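Local coordinates for protein putative hexulose 6 phosphate synthase (Salmonella typhimurium, PDB 3F4W) that is a TIM-barrel protein of the orotidine 5'-phosphate decarboxylase/HUMPS family, with an eight-stranded parallel barrel ringed by helices, its precise function only putative, at residues Asp129-Thr135 against Ala160-Gly166; Lys145-Ile151 against Asp175-Pro181. All coordinates share one frame; numbering follows the deposited sequence.

Contact 1 (Asp129-Thr135 against Ala160-Gly166); sequences DMLAVHT and ARIAVAG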
ATOM      1  N   ASP A 129     -14.595  12.197  -3.539  1.00 21.81           N
ATOM      2  CA  ASP A 129     -15.712  12.159  -4.467  1.00 26.65           C
ATOM      3  C   ASP A 129     -16.245  10.740  -4.632  1.00 25.49           C
ATOM      4  O   ASP A 129     -17.376  10.537  -5.071  1.00 21.00           O
ATOM      5  CB  ASP A 129     -15.214  12.658  -5.827  1.00 28.56           C
ATOM      6  CG  ASP A 129     -16.248  13.460  -6.568  1.00 34.22           C
ATOM      7  OD1 ASP A 129     -17.453  13.198  -6.375  1.00 47.67           O
ATOM      8  OD2 ASP A 129     -15.855  14.355  -7.343  1.00 37.45           O
ATOM      9  N   MET A 130     -15.413   9.762  -4.296  1.00 17.09           N
ATOM     10  CA  MET A 130     -15.755   8.361  -4.498  1.00 19.03           C
ATOM     11  C   MET A 130     -15.126   7.514  -3.408  1.00 17.07           C
ATOM     12  O   MET A 130     -13.912   7.558  -3.201  1.00 18.39           O
ATOM     13  CB  MET A 130     -15.264   7.896  -5.866  1.00 17.66           C
ATOM     14  CG  MET A 130     -15.637   6.469  -6.224  1.00 15.64           C
ATOM     15  SD  MET A 130     -15.489   6.187  -7.999  1.00 21.06           S
ATOM     16  CE  MET A 130     -15.999   4.473  -8.109  1.00 16.74           C
ATOM     17  N   LEU A 131     -15.955   6.740  -2.717  1.00 15.89           N
ATOM     18  CA  LEU A 131     -15.503   5.959  -1.574  1.00 16.26           C
ATOM     19  C   LEU A 131     -15.892   4.505  -1.769  1.00 13.90           C
ATOM     20  O   LEU A 131     -16.969   4.204  -2.281  1.00 16.93           O
ATOM     21  CB  LEU A 131     -16.137   6.484  -0.282  1.00 15.56           C
ATOM     22  CG  LEU A 131     -16.149   8.002  -0.068  1.00 15.53           C
ATOM     23  CD1 LEU A 131     -17.044   8.378   1.112  1.00 16.75           C
ATOM     24  CD2 LEU A 131     -14.730   8.549   0.114  1.00 15.11           C
ATOM     25  N   ALA A 132     -15.018   3.604  -1.346  1.00 11.91           N
ATOM     26  CA  ALA A 132     -15.281   2.182  -1.468  1.00 13.16           C
ATOM     27  C   ALA A 132     -15.288   1.572  -0.086  1.00 13.66           C
ATOM     28  O   ALA A 132     -14.290   1.653   0.628  1.00 14.22           O
ATOM     29  CB  ALA A 132     -14.212   1.518  -2.324  1.00 13.92           C
ATOM     30  N   VAL A 133     -16.405   0.974   0.310  1.00 14.41           N
ATOM     31  CA  VAL A 133     -16.391   0.183   1.528  1.00 14.01           C
ATOM     32  C   VAL A 133     -15.770  -1.149   1.147  1.00 15.83           C
ATOM     33  O   VAL A 133     -16.044  -1.687   0.075  1.00 13.83           O
ATOM     34  CB  VAL A 133     -17.798  -0.009   2.156  1.00 18.49           C
ATOM     35  CG1 VAL A 133     -18.775   1.030   1.625  1.00 19.20           C
ATOM     36  CG2 VAL A 133     -18.312  -1.415   1.923  1.00 20.71           C
ATOM     37  N   HIS A 134     -14.909  -1.665   2.013  1.00 16.23           N
ATOM     38  CA  HIS A 134     -14.091  -2.810   1.658  1.00 14.54           C
ATOM     39  C   HIS A 134     -13.725  -3.657   2.867  1.00 16.23           C
ATOM     40  O   HIS A 134     -13.009  -3.210   3.759  1.00 14.92           O
ATOM     41  CB  HIS A 134     -12.818  -2.328   0.956  1.00 16.54           C
ATOM     42  CG  HIS A 134     -12.022  -3.424   0.324  1.00 17.88           C
ATOM     43  ND1 HIS A 134     -10.744  -3.232  -0.152  1.00 19.49           N
ATOM     44  CD2 HIS A 134     -12.318  -4.726   0.096  1.00 16.67           C
ATOM     45  CE1 HIS A 134     -10.290  -4.366  -0.656  1.00 19.99           C
ATOM     46  NE2 HIS A 134     -11.225  -5.288  -0.515  1.00 17.13           N
ATOM     47  N   THR A 135     -14.236  -4.878   2.892  1.00 13.44           N
ATOM     48  CA  THR A 135     -13.755  -5.884   3.821  1.00 13.81           C
ATOM     49  C   THR A 135     -12.685  -6.673   3.079  1.00 15.04           C
ATOM     50  O   THR A 135     -12.972  -7.320   2.072  1.00 15.14           O
ATOM     51  CB  THR A 135     -14.894  -6.811   4.273  1.00 13.27           C
ATOM     52  OG1 THR A 135     -15.859  -6.047   5.004  1.00 17.10           O
ATOM     53  CG2 THR A 135     -14.367  -7.933   5.155  1.00 14.31           C
ATOM     54  N   ALA A 160     -20.850  11.472  -2.260  1.00 16.67           N
ATOM     55  CA  ALA A 160     -19.882  10.504  -2.766  1.00 22.12           C
ATOM     56  C   ALA A 160     -20.507   9.367  -3.573  1.00 17.12           C
ATOM     57  O   ALA A 160     -21.539   8.812  -3.199  1.00 17.34           O
ATOM     58  CB  ALA A 160     -19.045   9.939  -1.618  1.00 20.55           C
ATOM     59  N   ARG A 161     -19.871   9.046  -4.695  1.00 21.38           N
ATOM     60  CA  ARG A 161     -20.138   7.818  -5.427  1.00 20.68           C
ATOM     61  C   ARG A 161     -19.635   6.691  -4.530  1.00 20.76           C
ATOM     62  O   ARG A 161     -18.657   6.874  -3.806  1.00 19.63           O
ATOM     63  CB  ARG A 161     -19.363   7.845  -6.742  1.00 22.44           C
ATOM     64  CG  ARG A 161     -19.759   6.801  -7.767  1.00 30.31           C
ATOM     65  CD  ARG A 161     -18.898   6.929  -9.026  1.00 30.14           C
ATOM     66  NE  ARG A 161     -19.225   5.907 -10.017  1.00 32.18           N
ATOM     67  CZ  ARG A 161     -18.457   5.593 -11.056  1.00 36.11           C
ATOM     68  NH1 ARG A 161     -17.299   6.214 -11.257  1.00 31.29           N
ATOM     69  NH2 ARG A 161     -18.849   4.649 -11.898  1.00 38.36           N
ATOM     70  N   ILE A 162     -20.297   5.539  -4.554  1.00 17.70           N
ATOM     71  CA  ILE A 162     -19.964   4.467  -3.614  1.00 16.38           C
ATOM     72  C   ILE A 162     -19.674   3.137  -4.298  1.00 18.07           C
ATOM     73  O   ILE A 162     -20.434   2.691  -5.155  1.00 17.69           O
ATOM     74  CB  ILE A 162     -21.092   4.239  -2.587  1.00 18.26           C
ATOM     75  CG1 ILE A 162     -21.421   5.536  -1.842  1.00 18.62           C
ATOM     76  CG2 ILE A 162     -20.711   3.131  -1.608  1.00 16.17           C
ATOM     77  CD1 ILE A 162     -20.273   6.089  -1.020  1.00 22.60           C
ATOM     78  N   ALA A 163     -18.573   2.505  -3.898  1.00 17.77           N
ATOM     79  CA  ALA A 163     -18.237   1.161  -4.352  1.00 15.71           C
ATOM     80  C   ALA A 163     -18.238   0.205  -3.165  1.00 12.73           C
ATOM     81  O   ALA A 163     -18.123   0.631  -2.016  1.00 14.09           O
ATOM     82  CB  ALA A 163     -16.877   1.152  -5.049  1.00 16.16           C
ATOM     83  N   VAL A 164     -18.387  -1.086  -3.440  1.00 12.15           N
ATOM     84  CA  VAL A 164     -18.346  -2.082  -2.376  1.00 15.00           C
ATOM     85  C   VAL A 164     -17.611  -3.355  -2.804  1.00 14.63           C
ATOM     86  O   VAL A 164     -17.824  -3.878  -3.900  1.00 14.79           O
ATOM     87  CB  VAL A 164     -19.760  -2.413  -1.832  1.00 15.88           C
ATOM     88  CG1 VAL A 164     -20.656  -2.946  -2.937  1.00 14.88           C
ATOM     89  CG2 VAL A 164     -19.668  -3.399  -0.677  1.00 15.16           C
ATOM     90  N   ALA A 165     -16.734  -3.834  -1.923  1.00 11.99           N
ATOM     91  CA  ALA A 165     -15.943  -5.025  -2.179  1.00 12.56           C
ATOM     92  C   ALA A 165     -15.835  -5.858  -0.910  1.00 15.46           C
ATOM     93  O   ALA A 165     -15.773  -5.317   0.196  1.00 15.62           O
ATOM     94  CB  ALA A 165     -14.551  -4.638  -2.666  1.00 12.62           C
ATOM     95  N   GLY A 166     -15.806  -7.175  -1.073  1.00 11.90           N
ATOM     96  CA  GLY A 166     -15.590  -8.062   0.054  1.00 13.34           C
ATOM     97  C   GLY A 166     -16.126  -9.459  -0.173  1.00 14.96           C
ATOM     98  O   GLY A 166     -17.054  -9.891   0.505  1.00 15.96           O
TER

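Contact 2 (Lys145-Ile151 against Asp175-Pro181); sequences KPIDDLI and DYALLGP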
ATOM      1  N   LYS A 145     -17.950  -9.731   6.379  1.00 19.49           N
ATOM      2  CA  LYS A 145     -18.516  -9.254   5.122  1.00 18.94           C
ATOM      3  C   LYS A 145     -18.754  -7.746   5.163  1.00 19.71           C
ATOM      4  O   LYS A 145     -18.884  -7.166   6.237  1.00 18.52           O
ATOM      5  CB  LYS A 145     -19.796 -10.019   4.776  1.00 19.54           C
ATOM      6  CG  LYS A 145     -20.847 -10.018   5.864  1.00 26.06           C
ATOM      7  CD  LYS A 145     -21.984 -10.979   5.523  1.00 36.16           C
ATOM      8  CE  LYS A 145     -23.168 -10.811   6.471  1.00 39.66           C
ATOM      9  NZ  LYS A 145     -24.324 -11.673   6.082  1.00 42.05           N
ATOM     10  N   PRO A 146     -18.800  -7.107   3.983  1.00 18.62           N
ATOM     11  CA  PRO A 146     -18.848  -5.643   3.875  1.00 19.93           C
ATOM     12  C   PRO A 146     -20.231  -5.029   4.074  1.00 20.67           C
ATOM     13  O   PRO A 146     -20.323  -3.815   4.240  1.00 21.36           O
ATOM     14  CB  PRO A 146     -18.400  -5.377   2.431  1.00 17.77           C
ATOM     15  CG  PRO A 146     -18.085  -6.715   1.828  1.00 22.32           C
ATOM     16  CD  PRO A 146     -18.736  -7.751   2.664  1.00 16.87           C
ATOM     17  N   ILE A 147     -21.285  -5.837   4.060  1.00 18.63           N
ATOM     18  CA  ILE A 147     -22.637  -5.284   4.002  1.00 19.72           C
ATOM     19  C   ILE A 147     -22.987  -4.321   5.147  1.00 19.38           C
ATOM     20  O   ILE A 147     -23.624  -3.291   4.916  1.00 17.91           O
ATOM     21  CB  ILE A 147     -23.714  -6.385   3.837  1.00 22.94           C
ATOM     22  CG1 ILE A 147     -24.974  -5.794   3.197  1.00 22.91           C
ATOM     23  CG2 ILE A 147     -24.005  -7.069   5.167  1.00 22.94           C
ATOM     24  CD1 ILE A 147     -25.816  -6.809   2.463  1.00 22.97           C
ATOM     25  N   ASP A 148     -22.562  -4.632   6.370  1.00 19.27           N
ATOM     26  CA  ASP A 148     -22.861  -3.748   7.492  1.00 22.55           C
ATOM     27  C   ASP A 148     -22.213  -2.386   7.271  1.00 20.70           C
ATOM     28  O   ASP A 148     -22.835  -1.350   7.508  1.00 20.49           O
ATOM     29  CB  ASP A 148     -22.414  -4.349   8.829  1.00 23.76           C
ATOM     30  CG  ASP A 148     -23.144  -3.734  10.023  1.00 30.88           C
ATOM     31  OD1 ASP A 148     -23.923  -2.778   9.829  1.00 27.57           O
ATOM     32  OD2 ASP A 148     -22.944  -4.214  11.157  1.00 38.21           O
ATOM     33  N   ASP A 149     -20.969  -2.388   6.802  1.00 16.38           N
ATOM     34  CA  ASP A 149     -20.277  -1.136   6.502  1.00 17.07           C
ATOM     35  C   ASP A 149     -20.937  -0.385   5.343  1.00 14.56           C
ATOM     36  O   ASP A 149     -20.989   0.842   5.346  1.00 17.22           O
ATOM     37  CB  ASP A 149     -18.787  -1.378   6.224  1.00 17.14           C
ATOM     38  CG  ASP A 149     -17.982  -1.600   7.499  1.00 19.80           C
ATOM     39  OD1 ASP A 149     -18.528  -1.385   8.603  1.00 23.88           O
ATOM     40  OD2 ASP A 149     -16.798  -1.982   7.398  1.00 25.81           O
ATOM     41  N   LEU A 150     -21.449  -1.119   4.359  1.00 13.81           N
ATOM     42  CA  LEU A 150     -22.133  -0.484   3.236  1.00 14.48           C
ATOM     43  C   LEU A 150     -23.409   0.216   3.703  1.00 15.26           C
ATOM     44  O   LEU A 150     -23.735   1.306   3.235  1.00 14.90           O
ATOM     45  CB  LEU A 150     -22.463  -1.498   2.136  1.00 14.63           C
ATOM     46  CG  LEU A 150     -23.167  -0.923   0.903  1.00 15.34           C
ATOM     47  CD1 LEU A 150     -22.336   0.189   0.278  1.00 16.31           C
ATOM     48  CD2 LEU A 150     -23.446  -2.005  -0.121  1.00 14.31           C
ATOM     49  N   ILE A 151     -24.122  -0.417   4.628  1.00 17.82           N
ATOM     50  CA  ILE A 151     -25.337   0.161   5.194  1.00 16.11           C
ATOM     51  C   ILE A 151     -25.049   1.497   5.873  1.00 18.34           C
ATOM     52  O   ILE A 151     -25.740   2.486   5.637  1.00 19.15           O
ATOM     53  CB  ILE A 151     -25.993  -0.797   6.202  1.00 19.36           C
ATOM     54  CG1 ILE A 151     -26.494  -2.053   5.488  1.00 20.36           C
ATOM     55  CG2 ILE A 151     -27.127  -0.098   6.945  0.50 17.62           C
ATOM     56  CD1 ILE A 151     -26.981  -3.134   6.427  1.00 22.40           C
ATOM     57  N   ASP A 175     -28.071  -9.052  -2.654  1.00 21.59           N
ATOM     58  CA  ASP A 175     -28.144  -8.357  -1.368  1.00 23.02           C
ATOM     59  C   ASP A 175     -27.562  -6.955  -1.486  1.00 22.91           C
ATOM     60  O   ASP A 175     -28.106  -5.994  -0.947  1.00 22.07           O
ATOM     61  CB  ASP A 175     -27.380  -9.128  -0.290  1.00 25.48           C
ATOM     62  CG  ASP A 175     -27.968 -10.500  -0.022  1.00 32.77           C
ATOM     63  OD1 ASP A 175     -27.289 -11.328   0.626  1.00 35.32           O
ATOM     64  OD2 ASP A 175     -29.110 -10.753  -0.457  1.00 32.96           O
ATOM     65  N   TYR A 176     -26.446  -6.849  -2.198  1.00 19.05           N
ATOM     66  CA  TYR A 176     -25.728  -5.588  -2.328  1.00 18.58           C
ATOM     67  C   TYR A 176     -26.355  -4.673  -3.365  1.00 18.62           C
ATOM     68  O   TYR A 176     -26.463  -3.467  -3.149  1.00 17.57           O
ATOM     69  CB  TYR A 176     -24.256  -5.851  -2.661  1.00 13.18           C
ATOM     70  CG  TYR A 176     -23.527  -6.507  -1.513  1.00 14.88           C
ATOM     71  CD1 TYR A 176     -22.945  -5.741  -0.508  1.00 15.67           C
ATOM     72  CD2 TYR A 176     -23.453  -7.889  -1.414  1.00 17.63           C
ATOM     73  CE1 TYR A 176     -22.293  -6.336   0.555  1.00 16.53           C
ATOM     74  CE2 TYR A 176     -22.805  -8.494  -0.354  1.00 19.01           C
ATOM     75  CZ  TYR A 176     -22.227  -7.712   0.628  1.00 17.58           C
ATOM     76  OH  TYR A 176     -21.584  -8.311   1.685  1.00 16.97           O
ATOM     77  N   ALA A 177     -26.763  -5.252  -4.489  1.00 18.15           N
ATOM     78  CA  ALA A 177     -27.347  -4.480  -5.574  1.00 19.03           C
ATOM     79  C   ALA A 177     -28.591  -3.739  -5.098  1.00 21.11           C
ATOM     80  O   ALA A 177     -28.807  -2.578  -5.451  1.00 20.07           O
ATOM     81  CB  ALA A 177     -27.685  -5.388  -6.749  1.00 20.51           C
ATOM     82  N   LEU A 178     -29.399  -4.419  -4.291  1.00 17.95           N
ATOM     83  CA  LEU A 178     -30.635  -3.841  -3.761  1.00 19.21           C
ATOM     84  C   LEU A 178     -30.401  -2.552  -2.988  1.00 20.84           C
ATOM     85  O   LEU A 178     -31.291  -1.708  -2.900  1.00 22.00           O
ATOM     86  CB  LEU A 178     -31.361  -4.844  -2.862  1.00 20.06           C
ATOM     87  CG  LEU A 178     -32.173  -5.932  -3.567  1.00 23.25           C
ATOM     88  CD1 LEU A 178     -32.477  -7.089  -2.626  1.00 21.19           C
ATOM     89  CD2 LEU A 178     -33.456  -5.348  -4.145  1.00 31.31           C
ATOM     90  N   LEU A 179     -29.206  -2.403  -2.424  1.00 20.99           N
ATOM     91  CA  LEU A 179     -28.887  -1.219  -1.634  1.00 21.36           C
ATOM     92  C   LEU A 179     -28.485  -0.050  -2.525  1.00 21.45           C
ATOM     93  O   LEU A 179     -28.503   1.107  -2.102  1.00 24.22           O
ATOM     94  CB  LEU A 179     -27.786  -1.530  -0.618  1.00 20.36           C
ATOM     95  CG  LEU A 179     -28.190  -2.520   0.474  1.00 20.64           C
ATOM     96  CD1 LEU A 179     -27.001  -2.925   1.334  1.00 19.25           C
ATOM     97  CD2 LEU A 179     -29.296  -1.930   1.333  1.00 23.03           C
ATOM     98  N   GLY A 180     -28.113  -0.358  -3.762  1.00 23.73           N
ATOM     99  CA  GLY A 180     -27.835   0.665  -4.750  1.00 21.99           C
ATOM    100  C   GLY A 180     -26.467   1.322  -4.696  1.00 22.80           C
ATOM    101  O   GLY A 180     -26.368   2.550  -4.763  1.00 21.25           O
ATOM    102  N   PRO A 181     -25.398   0.515  -4.587  1.00 18.11           N
ATOM    103  CA  PRO A 181     -24.061   1.099  -4.734  1.00 17.81           C
ATOM    104  C   PRO A 181     -23.869   1.515  -6.187  1.00 17.76           C
ATOM    105  O   PRO A 181     -24.626   1.069  -7.047  1.00 20.73           O
ATOM    106  CB  PRO A 181     -23.119  -0.070  -4.413  1.00 17.22           C
ATOM    107  CG  PRO A 181     -24.004  -1.237  -4.023  1.00 24.12           C
ATOM    108  CD  PRO A 181     -25.360  -0.954  -4.552  1.00 18.67           C
TER

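Contact 1 (Asp129-Thr135 against Ala160-Gly166)
Leu131 and Arg161 lie on adjacent parallel strands, 130-134 and 161-165, the sixth and seventh of a closed TIM barrel. Leu131 N donates to Arg161 O at 2.9 Å, and Leu131 O accepts Ala163 N in turn; six such backbone bonds, from Arg161 N on Asp129 O to Thr135 N on Ala165 O, fix a continuous one-to-one register. The segment axes are inclined by 22°.

Side chains alternate between two faces. On one, Met130 and Arg161 run side by side, both with CG anti to the backbone N (chi1 -177° and -167°). Met130 SD reaches Arg161 CD at 3.6 Å, and Met130 CE covers one face of the guanidinium. Further along this face Ala132 CB meets Ala163 CB at 3.8 Å. The other face carries Leu131, Val133, Ile162 and Val164. Val133 CG2 packs on Val164 CG2 at 3.5 Å, and Leu131 CD1 reaches Ala160 CB, just before strand 161-165, at 3.7 Å. Helix 147-156 covers Leu131 with Met153, and Val133 with Leu150 and Met153.

His134 is held from outside the pair: ND1 is hydrogen-bonded to Asp109 of strand 105-109 and NE2 to a bound malonate ion. Across the strands its CD2 lies 3.6 Å from Ala165 CB, while Ala165 O sits at the ring edge, 3.5 Å from the same CD2.

Contact 2 (Lys145-Ile151 against Asp175-Pro181)
In the outer helical layer of the TIM barrel, the first turns of helix 147-156 pack against residues 175-181, at helix 173-177 and the type I turn from Ala177 to Gly180, with Tyr176 as the central side chain. Ile147 and Leu150 take the face and the edge of the Tyr176 ring. Ile147 CD1 stands over one face, 4.1 Å from the ring centroid and 14° off the normal, a CH-pi contact; Leu150 CD2 meets the edge in the ring plane, 3.8 Å from Tyr176 CD1. With CG1 anti to the backbone N (chi1 -156°), Ile147 swings this branch across the ring, and CD1 also meets Asp175 CB. At the phenol end, Pro146 CD comes within 3.1 Å of Tyr176 OH, the proline lying roughly perpendicular to the tyrosine side chain.

Leu179 adds an aliphatic patch: its CD1 lies 3.9 Å from Leu150 CD2 and 4.0 Å from Ile147 CG1, the two leucines running antiparallel alongside one another. Gly180, with a positive phi of 81°, closes the turn and leads to Pro181, whose CG touches Leu150 CD2. Beneath this layer lie strands 130-134 and 161-165: Leu150 rests on Val133 and Ile162, while Tyr176 and Pro181 both pack on Val164.

Contact 1 is buried, its centre about 7 Å from the centre of the chain, whereas contact 2 is about 15 Å out and only partly buried, with exposed Leu179 and Ile151 at its margin. The segments alternate along the chain: helix 147-156 lies in the beta-alpha-beta crossover from strand 130-134 to strand 161-165, and helix 173-177 comes after the second strand. Regular backbone hydrogen bonding defines the strand pair; between the helical segments the clear contacts are apolar and CH-pi. One place where the contacts touch directly is Pro146, whose CG is 3.2 Å from Ala165 O and whose CA is 3.2 Å from Thr135 OG1. Contact centres are about 10 Å apart.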